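Pyruvate kinase (Pseudomonas aeruginosa, PDB 6QXL) probably catalyses the last step of glycolysis, transferring the phosphate of phosphoenolpyruvate to ADP to give pyruvate and ATP. Local coordinates at residues V21-I26 and R53-K58; D114-C119 and D142-R147. All blocks are in the same frame, centred on the assembly; numbering follows the deposited sequence.

Interaction 1: residues V21-I26 and R53-K58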
loop_
_atom_site.group_PDB
_atom_site.type_symbol
_atom_site.label_atom_id
_atom_site.label_comp_id
_atom_site.label_asym_id
_atom_site.label_seq_id
_atom_site.Cartn_x
_atom_site.Cartn_y
_atom_site.Cartn_z
ATOM N N VAL A 21 -7.295 22.035 -45.876
ATOM C CA VAL A 21 -6.466 21.629 -44.759
ATOM C C VAL A 21 -7.335 21.358 -43.533
ATOM O O VAL A 21 -7.127 20.360 -42.833
ATOM C CB VAL A 21 -5.379 22.668 -44.458
ATOM C CG1 VAL A 21 -4.594 22.309 -43.196
ATOM C CG2 VAL A 21 -4.430 22.775 -45.649
ATOM N N LEU A 22 -8.307 22.231 -43.277
ATOM C CA LEU A 22 -9.227 22.003 -42.173
ATOM C C LEU A 22 -9.945 20.668 -42.307
ATOM O O LEU A 22 -10.032 19.907 -41.347
ATOM C CB LEU A 22 -10.233 23.134 -42.055
ATOM C CG LEU A 22 -9.623 24.439 -41.545
ATOM C CD1 LEU A 22 -10.628 25.568 -41.627
ATOM C CD2 LEU A 22 -9.118 24.309 -40.119
ATOM N N GLU A 23 -10.413 20.349 -43.509
ATOM C CA GLU A 23 -11.021 19.042 -43.696
ATOM C C GLU A 23 -10.044 17.918 -43.314
ATOM O O GLU A 23 -10.420 16.971 -42.630
ATOM C CB GLU A 23 -11.533 18.874 -45.125
ATOM C CG GLU A 23 -12.340 17.576 -45.340
ATOM C CD GLU A 23 -13.209 17.588 -46.564
ATOM O OE1 GLU A 23 -12.851 18.162 -47.598
ATOM O OE2 GLU A 23 -14.311 17.010 -46.491
ATOM N N GLN A 24 -8.791 18.043 -43.732
ATOM C CA GLN A 24 -7.788 17.032 -43.419
ATOM C C GLN A 24 -7.471 16.923 -41.915
ATOM O O GLN A 24 -7.218 15.823 -41.420
ATOM C CB GLN A 24 -6.518 17.299 -44.195
ATOM C CG GLN A 24 -6.560 16.865 -45.645
ATOM C CD GLN A 24 -5.291 17.296 -46.368
ATOM O OE1 GLN A 24 -5.209 18.413 -46.933
ATOM N NE2 GLN A 24 -4.276 16.454 -46.295
ATOM N N LEU A 25 -7.493 18.062 -41.213
ATOM C CA LEU A 25 -7.302 18.075 -39.773
ATOM C C LEU A 25 -8.465 17.397 -39.042
ATOM O O LEU A 25 -8.256 16.660 -38.073
ATOM C CB LEU A 25 -7.137 19.510 -39.246
ATOM C CG LEU A 25 -5.925 20.336 -39.638
ATOM C CD1 LEU A 25 -6.061 21.744 -39.055
ATOM C CD2 LEU A 25 -4.641 19.663 -39.196
ATOM N N ILE A 26 -9.676 17.672 -39.494
ATOM C CA ILE A 26 -10.878 17.029 -38.959
ATOM C C ILE A 26 -10.764 15.520 -39.139
ATOM O O ILE A 26 -11.004 14.757 -38.197
ATOM C CB ILE A 26 -12.152 17.578 -39.635
ATOM C CG1 ILE A 26 -12.177 19.134 -39.422
ATOM C CG2 ILE A 26 -13.395 16.918 -39.100
ATOM C CD1 ILE A 26 -12.178 19.724 -38.125
ATOM N N ARG A 53 -16.950 23.858 -37.912
ATOM C CA ARG A 53 -18.240 23.275 -37.524
ATOM C C ARG A 53 -18.939 22.590 -38.684
ATOM O O ARG A 53 -19.526 21.535 -38.506
ATOM C CB ARG A 53 -19.140 24.325 -36.870
ATOM C CG ARG A 53 -18.702 24.613 -35.450
ATOM C CD ARG A 53 -19.442 25.760 -34.818
ATOM N NE ARG A 53 -19.203 25.756 -33.364
ATOM C CZ ARG A 53 -19.372 26.804 -32.546
ATOM N NH1 ARG A 53 -19.828 27.963 -33.008
ATOM N NH2 ARG A 53 -19.096 26.686 -31.255
ATOM N N GLU A 54 -18.848 23.180 -39.869
ATOM C CA GLU A 54 -19.426 22.591 -41.078
ATOM C C GLU A 54 -18.741 21.283 -41.421
ATOM O O GLU A 54 -19.388 20.264 -41.625
ATOM C CB GLU A 54 -19.327 23.594 -42.232
ATOM C CG GLU A 54 -20.447 24.637 -42.184
ATOM C CD GLU A 54 -20.254 25.816 -43.138
ATOM O OE1 GLU A 54 -20.975 26.829 -42.983
ATOM O OE2 GLU A 54 -19.393 25.719 -44.036
ATOM N N LEU A 55 -17.427 21.309 -41.451
ATOM C CA LEU A 55 -16.643 20.142 -41.828
ATOM C C LEU A 55 -16.714 19.027 -40.778
ATOM O O LEU A 55 -16.713 17.841 -41.129
ATOM C CB LEU A 55 -15.213 20.566 -42.093
ATOM C CG LEU A 55 -15.051 21.372 -43.374
ATOM C CD1 LEU A 55 -13.748 22.165 -43.375
ATOM C CD2 LEU A 55 -15.102 20.461 -44.597
ATOM N N ALA A 56 -16.787 19.396 -39.508
ATOM C CA ALA A 56 -17.006 18.394 -38.461
ATOM C C ALA A 56 -18.336 17.668 -38.684
ATOM O O ALA A 56 -18.365 16.429 -38.782
ATOM C CB ALA A 56 -16.968 19.027 -37.066
ATOM N N ALA A 57 -19.412 18.442 -38.818
ATOM C CA ALA A 57 -20.742 17.869 -39.104
ATOM C C ALA A 57 -20.722 16.996 -40.364
ATOM O O ALA A 57 -21.285 15.906 -40.378
ATOM C CB ALA A 57 -21.780 18.957 -39.229
ATOM N N LYS A 58 -20.032 17.453 -41.400
ATOM C CA LYS A 58 -19.913 16.675 -42.626
ATOM C C LYS A 58 -19.376 15.269 -42.372
ATOM O O LYS A 58 -19.751 14.342 -43.063
ATOM C CB LYS A 58 -19.046 17.408 -43.647
ATOM C CG LYS A 58 -18.691 16.594 -44.891
ATOM C CD LYS A 58 -18.021 17.425 -45.967
ATOM C CE LYS A 58 -17.549 16.550 -47.126
ATOM N NZ LYS A 58 -16.693 17.303 -48.084
#
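Leu55 drives its forked tip against the backbone and side-chain base of Glu23. Its CD1 lies 3.8 Å from Glu23 N and 3.9 Å from Leu22 CB, while the other branch, CD2, rests 3.9 Å from Glu23 CB. CG of Glu23 stands anti to the backbone N (chi1 -173°), which puts it 4.1 Å from Leu55 CD2; the two side chains cross at about a right angle. Beyond this apolar patch Glu23 OE2 meets Lys58 NZ at 2.9 Å, a salt bridge that enters by the syn lone pair; the extended lysine chain crosses the acid instead of lying alongside it. His59 NE2 is a second hydrogen-bond partner of OE2. Both helices belong to the outer layer of the TIM barrel: helix 19-28 links strands 7-11 and 32-36, and helix 42-58 links 32-36 to 64-68, making them neighbours in successive beta-alpha-beta crossovers. The axes of segments 21-26 and 53-58 come within 9.5 Å and cross at -47°. Deeper in, Ile26 turns its CG2 to Ala56 CA and Leu55 O, each 4.0 Å away, and also touches Val52, one turn before Ala56 on helix 42-58.

Interaction 2: residues D114-C119 and D142-R147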
loop_
_atom_site.group_PDB
_atom_site.type_symbol
_atom_site.label_atom_id
_atom_site.label_comp_id
_atom_site.label_asym_id
_atom_site.label_seq_id
_atom_site.Cartn_x
_atom_site.Cartn_y
_atom_site.Cartn_z
ATOM N N ASP A 114 4.555 50.789 -17.044
ATOM C CA ASP A 114 4.956 49.984 -15.893
ATOM C C ASP A 114 6.046 48.876 -16.095
ATOM O O ASP A 114 6.778 48.655 -15.160
ATOM C CB ASP A 114 3.827 49.240 -15.237
ATOM C CG ASP A 114 2.666 50.148 -14.750
ATOM O OD1 ASP A 114 2.966 51.185 -14.148
ATOM O OD2 ASP A 114 1.500 49.785 -14.972
ATOM N N LEU A 115 6.368 48.598 -17.353
ATOM C CA LEU A 115 7.528 47.729 -17.624
ATOM C C LEU A 115 8.820 48.311 -17.003
ATOM O O LEU A 115 9.580 47.613 -16.326
ATOM C CB LEU A 115 7.759 47.549 -19.098
ATOM C CG LEU A 115 8.913 46.590 -19.439
ATOM C CD1 LEU A 115 8.677 45.138 -18.983
ATOM C CD2 LEU A 115 9.150 46.504 -20.942
ATOM N N VAL A 116 9.042 49.570 -17.233
ATOM C CA VAL A 116 10.243 50.241 -16.774
ATOM C C VAL A 116 10.224 50.477 -15.266
ATOM O O VAL A 116 11.288 50.478 -14.625
ATOM C CB VAL A 116 10.437 51.592 -17.521
ATOM C CG1 VAL A 116 11.546 52.458 -16.942
ATOM C CG2 VAL A 116 10.658 51.401 -18.998
ATOM N N LYS A 117 9.030 50.631 -14.713
ATOM C CA LYS A 117 8.875 50.842 -13.282
ATOM C C LYS A 117 9.133 49.577 -12.481
ATOM O O LYS A 117 9.775 49.614 -11.438
ATOM C CB LYS A 117 7.461 51.377 -12.971
ATOM C CG LYS A 117 7.336 52.849 -13.471
ATOM C CD LYS A 117 6.111 53.619 -13.041
ATOM C CE LYS A 117 5.779 54.697 -14.089
ATOM N NZ LYS A 117 4.788 55.712 -13.647
ATOM N N ASP A 118 8.693 48.450 -12.991
ATOM C CA ASP A 118 8.786 47.165 -12.301
ATOM C C ASP A 118 10.145 46.503 -12.450
ATOM O O ASP A 118 10.590 45.795 -11.563
ATOM C CB ASP A 118 7.764 46.189 -12.849
ATOM C CG ASP A 118 6.299 46.680 -12.620
ATOM O OD1 ASP A 118 6.109 47.680 -11.791
ATOM O OD2 ASP A 118 5.415 46.077 -13.313
ATOM N N CYS A 119 10.950 46.872 -13.486
ATOM C CA CYS A 119 12.253 46.351 -13.655
ATOM C C CYS A 119 13.377 47.126 -12.929
ATOM O O CYS A 119 13.222 48.311 -12.707
ATOM C CB CYS A 119 12.592 46.134 -15.058
ATOM S SG CYS A 119 11.561 44.904 -15.820
ATOM N N ASP A 142 12.351 56.527 -18.174
ATOM C CA ASP A 142 11.653 56.215 -19.393
ATOM C C ASP A 142 12.240 55.031 -20.199
ATOM O O ASP A 142 11.770 54.788 -21.309
ATOM C CB ASP A 142 11.602 57.457 -20.258
ATOM C CG ASP A 142 12.983 57.873 -20.801
ATOM O OD1 ASP A 142 14.010 57.614 -20.134
ATOM O OD2 ASP A 142 13.055 58.438 -21.929
ATOM N N GLU A 143 13.260 54.336 -19.689
ATOM C CA GLU A 143 13.865 53.303 -20.478
ATOM C C GLU A 143 14.673 52.325 -19.673
ATOM O O GLU A 143 15.134 52.648 -18.557
ATOM C CB GLU A 143 14.768 53.875 -21.607
ATOM C CG GLU A 143 15.979 54.621 -21.221
ATOM C CD GLU A 143 16.720 55.223 -22.410
ATOM O OE1 GLU A 143 17.987 55.391 -22.356
ATOM O OE2 GLU A 143 16.134 55.499 -23.445
ATOM N N LEU A 144 14.866 51.132 -20.246
ATOM C CA LEU A 144 15.749 50.130 -19.690
ATOM C C LEU A 144 16.913 49.953 -20.666
ATOM O O LEU A 144 16.703 49.779 -21.877
ATOM C CB LEU A 144 15.041 48.810 -19.522
ATOM C CG LEU A 144 13.878 48.740 -18.526
ATOM C CD1 LEU A 144 13.303 47.321 -18.512
ATOM C CD2 LEU A 144 14.258 49.063 -17.074
ATOM N N ARG A 145 18.137 50.012 -20.141
ATOM C CA ARG A 145 19.336 49.870 -20.946
ATOM C C ARG A 145 19.949 48.519 -20.661
ATOM O O ARG A 145 20.324 48.233 -19.513
ATOM C CB ARG A 145 20.336 50.955 -20.603
ATOM C CG ARG A 145 19.865 52.339 -21.002
ATOM C CD ARG A 145 20.669 53.431 -20.339
ATOM N NE ARG A 145 19.920 54.691 -20.395
ATOM C CZ ARG A 145 20.041 55.720 -19.577
ATOM N NH1 ARG A 145 21.036 55.707 -18.679
ATOM N NH2 ARG A 145 19.298 56.786 -19.761
ATOM N N CYS A 146 20.061 47.693 -21.703
ATOM C CA CYS A 146 20.352 46.284 -21.530
ATOM C C CYS A 146 21.565 45.812 -22.314
ATOM O O CYS A 146 22.020 46.462 -23.268
ATOM C CB CYS A 146 19.136 45.459 -21.946
ATOM S SG CYS A 146 17.582 45.946 -21.143
ATOM N N ARG A 147 22.079 44.668 -21.896
ATOM C CA ARG A 147 23.091 43.917 -22.624
ATOM C C ARG A 147 22.483 42.589 -23.073
ATOM O O ARG A 147 21.778 41.925 -22.292
ATOM C CB ARG A 147 24.300 43.653 -21.712
ATOM C CG ARG A 147 25.526 43.175 -22.455
ATOM C CD ARG A 147 26.715 42.935 -21.554
ATOM N NE ARG A 147 26.551 41.785 -20.665
ATOM C CZ ARG A 147 26.305 41.804 -19.351
ATOM N NH1 ARG A 147 26.136 42.959 -18.697
ATOM N NH2 ARG A 147 26.216 40.668 -18.684
#
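Glu143, against whose backbone N the CG1 of Val116 packs at 3.7 Å, sets its carboxylate against the edge of the Arg145 guanidinium, in that group's plane. Arg145 grips one oxygen side-on with two nitrogens: NE reaches Glu143 OE1 at 2.8 Å by the anti lone pair, in a fairly straight bond (166°), whereas NH2 comes to the same OE1 at 3.2 Å from above the carboxylate plane and more bent. The buried acid is answered on its other oxygen by Arg93, and Arg145 NH1 has Glu138, so opposite charges alternate across three neighbouring strands and would probably steady one another. The side facing the helix meets it through apolar side chains and backbone. Val116 covers the start of the strand with both methyls, CG2 lying 4.0 Å from Glu143 CA. Leu144 holds CG anti to the carbonyl carbon (chi1 -65°), 4.2 Å from Val116 CG2; its fork reaches the helix end, where CD1 meets Cys119 CB at 3.7 Å and CD2 approaches Val116 O at 4.1 Å. Cys119 is the first residue to leave helical geometry. Helix 113-118 thus packs on one face of the mixed sheet, its segment 114-118 at 60° to strand segment 143-147; strand 143-148 runs antiparallel between 132-139 and 91-95. Leu144 also touches Val136 and Val139 of strand 132-139 and Leu125 of strand 124-127, and Leu125 touches Cys119.

Interaction 1 closes before interaction 2 opens along the chain, and their centres stand 46 Å apart, with nearest atoms about 34 Å from each other and no touch. They share no helix, strand or sheet. Interaction 1 joins two consecutive outer helices of the eight-stranded parallel barrel, whereas interaction 2 packs a helix on the separate mixed sheet inserted between barrel strand 64-68 and helix 174-185. That insertion corresponds to the mobile B domain of pyruvate kinases, which caps the active site in the family. Each contact is packing within its own part, barrel or inserted domain; the magnesium ligands Glu223 and Asp250 lie in the barrel portion.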